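Local coordinates for serine-tRNA ligase (Naegleria fowleri, PDB 6BLJ), which probably attaches serine to its cognate tRNA in the cytosol, as a class II aminoacyl-tRNA synthetase, after activating the amino acid with ATP, at residues Gly326-His331 with Glu403-Val408. Sequence-based numbering, arbitrary orientation.
Sequences GIFRVH and EYRELV. With AMP (adenosine monophosphate), chain D.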
loop_
_atom_site.group_PDB
_atom_site.type_symbol
_atom_site.label_atom_id
_atom_site.label_comp_id
_atom_site.label_asym_id
_atom_site.label_seq_id
_atom_site.Cartn_x
_atom_site.Cartn_y
_atom_site.Cartn_z
ATOM N N GLY A 326 15.077 -13.270 -15.549
ATOM C CA GLY A 326 15.122 -12.532 -16.805
ATOM C C GLY A 326 14.067 -11.438 -16.896
ATOM O O GLY A 326 13.622 -10.886 -15.897
ATOM N N ILE A 327 13.650 -11.132 -18.118
ATOM C CA ILE A 327 12.797 -9.967 -18.343
ATOM C C ILE A 327 11.401 -10.370 -18.843
ATOM O O ILE A 327 10.704 -9.568 -19.476
ATOM C CB ILE A 327 13.488 -8.962 -19.280
ATOM C CG1 ILE A 327 13.643 -9.510 -20.709
ATOM C CG2 ILE A 327 14.874 -8.615 -18.704
ATOM C CD1 ILE A 327 14.338 -8.481 -21.650
ATOM N N PHE A 328 10.989 -11.611 -18.559
ATOM C CA PHE A 328 9.634 -12.070 -18.884
ATOM C C PHE A 328 8.580 -11.365 -18.028
ATOM O O PHE A 328 7.518 -10.974 -18.529
ATOM C CB PHE A 328 9.567 -13.587 -18.691
ATOM C CG PHE A 328 8.218 -14.188 -18.936
ATOM C CD1 PHE A 328 7.271 -14.221 -17.921
ATOM C CD2 PHE A 328 7.912 -14.776 -20.159
ATOM C CE1 PHE A 328 6.018 -14.804 -18.133
ATOM C CE2 PHE A 328 6.664 -15.373 -20.375
ATOM C CZ PHE A 328 5.719 -15.381 -19.367
ATOM N N ARG A 329 8.833 -11.235 -16.731
ATOM C CA ARG A 329 7.941 -10.525 -15.819
ATOM C C ARG A 329 8.782 -9.520 -15.052
ATOM O O ARG A 329 9.581 -9.909 -14.188
ATOM C CB ARG A 329 7.241 -11.491 -14.855
ATOM C CG ARG A 329 6.293 -10.791 -13.886
ATOM C CD ARG A 329 5.714 -11.767 -12.863
ATOM N NE ARG A 329 4.997 -12.863 -13.504
ATOM C CZ ARG A 329 3.737 -12.791 -13.923
ATOM N NH1 ARG A 329 3.038 -11.673 -13.750
ATOM N NH2 ARG A 329 3.171 -13.842 -14.506
ATOM N N VAL A 330 8.576 -8.235 -15.340
ATOM C CA VAL A 330 9.366 -7.152 -14.780
ATOM C C VAL A 330 8.416 -6.072 -14.261
ATOM O O VAL A 330 7.202 -6.164 -14.421
ATOM C CB VAL A 330 10.355 -6.579 -15.813
ATOM C CG1 VAL A 330 11.479 -7.581 -16.088
ATOM C CG2 VAL A 330 9.619 -6.242 -17.123
ATOM N N HIS A 331 8.989 -5.046 -13.618
ATOM C CA HIS A 331 8.233 -3.884 -13.164
ATOM C C HIS A 331 8.152 -2.781 -14.209
ATOM O O HIS A 331 7.357 -1.854 -14.031
ATOM C CB HIS A 331 8.845 -3.279 -11.894
ATOM C CG HIS A 331 8.918 -4.230 -10.742
ATOM N ND1 HIS A 331 7.798 -4.782 -10.158
ATOM C CD2 HIS A 331 9.979 -4.700 -10.043
ATOM C CE1 HIS A 331 8.169 -5.562 -9.155
ATOM N NE2 HIS A 331 9.487 -5.537 -9.070
ATOM N N GLU A 403 5.232 -24.269 -21.677
ATOM C CA GLU A 403 5.734 -23.827 -22.976
ATOM C C GLU A 403 4.884 -22.729 -23.612
ATOM O O GLU A 403 5.419 -21.908 -24.363
ATOM C CB GLU A 403 5.847 -25.022 -23.929
ATOM C CG GLU A 403 6.889 -26.056 -23.517
ATOM C CD GLU A 403 6.344 -27.108 -22.554
ATOM O OE1 GLU A 403 5.132 -27.082 -22.251
ATOM O OE2 GLU A 403 7.138 -27.948 -22.085
ATOM N N TYR A 404 3.578 -22.699 -23.357
ATOM C CA TYR A 404 2.704 -21.656 -23.894
ATOM C C TYR A 404 2.454 -20.603 -22.819
ATOM O O TYR A 404 1.882 -20.915 -21.768
ATOM C CB TYR A 404 1.382 -22.241 -24.396
ATOM C CG TYR A 404 1.483 -22.845 -25.781
ATOM C CD1 TYR A 404 1.581 -22.022 -26.900
ATOM C CD2 TYR A 404 1.505 -24.226 -25.971
ATOM C CE1 TYR A 404 1.692 -22.545 -28.182
ATOM C CE2 TYR A 404 1.615 -24.775 -27.276
ATOM C CZ TYR A 404 1.713 -23.907 -28.366
ATOM O OH TYR A 404 1.830 -24.367 -29.655
ATOM N N ARG A 405 2.867 -19.354 -23.082
ATOM C CA ARG A 405 2.679 -18.264 -22.134
ATOM C C ARG A 405 2.068 -17.058 -22.831
ATOM O O ARG A 405 2.393 -16.762 -23.987
ATOM C CB ARG A 405 4.005 -17.859 -21.470
ATOM C CG ARG A 405 4.701 -18.988 -20.693
ATOM C CD ARG A 405 3.891 -19.496 -19.501
ATOM N NE ARG A 405 3.615 -18.462 -18.497
ATOM C CZ ARG A 405 4.446 -18.090 -17.517
ATOM N NH1 ARG A 405 5.649 -18.646 -17.375
ATOM N NH2 ARG A 405 4.066 -17.148 -16.669
ATOM N N GLU A 406 1.217 -16.344 -22.089
ATOM C CA GLU A 406 0.505 -15.205 -22.647
ATOM C C GLU A 406 1.468 -14.098 -23.077
ATOM O O GLU A 406 2.394 -13.724 -22.347
ATOM C CB GLU A 406 -0.515 -14.676 -21.625
ATOM C CG GLU A 406 0.058 -13.953 -20.417
ATOM C CD GLU A 406 0.626 -14.876 -19.344
ATOM O OE1 GLU A 406 0.646 -16.111 -19.545
ATOM O OE2 GLU A 406 1.060 -14.353 -18.288
ATOM N N LEU A 407 1.254 -13.597 -24.294
ATOM C CA LEU A 407 1.913 -12.411 -24.835
ATOM C C LEU A 407 0.941 -11.264 -25.069
ATOM O O LEU A 407 1.374 -10.103 -25.128
ATOM C CB LEU A 407 2.576 -12.715 -26.194
ATOM C CG LEU A 407 3.905 -13.450 -26.263
ATOM C CD1 LEU A 407 4.508 -13.329 -27.670
ATOM C CD2 LEU A 407 4.818 -12.862 -25.234
ATOM N N VAL A 408 -0.341 -11.577 -25.250
ATOM C CA VAL A 408 -1.376 -10.639 -25.680
ATOM C C VAL A 408 -2.651 -10.945 -24.912
ATOM O O VAL A 408 -3.005 -12.112 -24.723
ATOM C CB VAL A 408 -1.634 -10.747 -27.198
ATOM C CG1 VAL A 408 -2.960 -10.067 -27.584
ATOM C CG2 VAL A 408 -0.469 -10.157 -27.987
HETATM P P AMP D . -2.287 -7.382 -19.172
HETATM O O1P AMP D . -2.101 -7.942 -17.761
HETATM O O2P AMP D . -2.537 -5.936 -19.342
HETATM O O3P AMP D . -3.316 -8.241 -19.893
HETATM O "O5'" AMP D . -0.909 -7.673 -19.915
HETATM C "C5'" AMP D . -0.750 -7.425 -21.306
HETATM C "C4'" AMP D . 0.562 -7.993 -21.803
HETATM O "O4'" AMP D . 1.667 -7.224 -21.264
HETATM C "C3'" AMP D . 0.855 -9.415 -21.377
HETATM O "O3'" AMP D . 0.226 -10.373 -22.207
HETATM C "C2'" AMP D . 2.371 -9.480 -21.419
HETATM O "O2'" AMP D . 2.813 -9.653 -22.755
HETATM C "C1'" AMP D . 2.750 -8.074 -20.961
HETATM N N9 AMP D . 3.031 -7.990 -19.507
HETATM C C8 AMP D . 2.101 -7.943 -18.501
HETATM N N7 AMP D . 2.621 -7.864 -17.296
HETATM C C5 AMP D . 3.987 -7.855 -17.526
HETATM C C6 AMP D . 5.097 -7.787 -16.659
HETATM N N6 AMP D . 5.001 -7.658 -15.325
HETATM N N1 AMP D . 6.328 -7.835 -17.210
HETATM C C2 AMP D . 6.435 -7.914 -18.542
HETATM N N3 AMP D . 5.466 -7.958 -19.461
HETATM C C4 AMP D . 4.256 -7.935 -18.888
#
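The loop residues 326-331 and residues 403-408, on strand 404-412, stay apart, their nearest CA atoms, those of F328 and L407, being 9.8 Å from each other, and no hydrogen bond joins them; side chains and AMP span the interval. F328 reaches R405 because its chi1 of 178° turns the ring away from its own backbone N, and F328 CZ lies 3.5 Å above the plane of the R405 guanidinium, over its centre. Ring and guanidinium planes are inclined by 49°, so this is an oblique packing rather than a parallel stack. Bends at chi2 and chi3 of R405 bring the guanidinium back to the ring, while R405 CB, placed by the backbone, lies 3.7 Å from F328 CZ. Beside it, R329 NH2 lies 4.1 Å from R405 NH2, near the guanidinium planes; both nitrogens form salt bridges with D323, whose carboxylate would offset the like charges. E406, in one of its two conformers, pairs with R450. AMP is held from both segments: V330 reads the adenine from the motif 2 loop by its backbone, as in other class II synthetases, V330 N donating to N1 almost straight (3.0 Å, 171°) and V330 O accepting from N6; L407 O holds the ribose O2' at 2.8 Å. Strand 387-394 pairs antiparallel with strand 404-412, where L407 and V408 form a classic bulge opposite L391, while helix 448-458 packs against I327, V330 and L407.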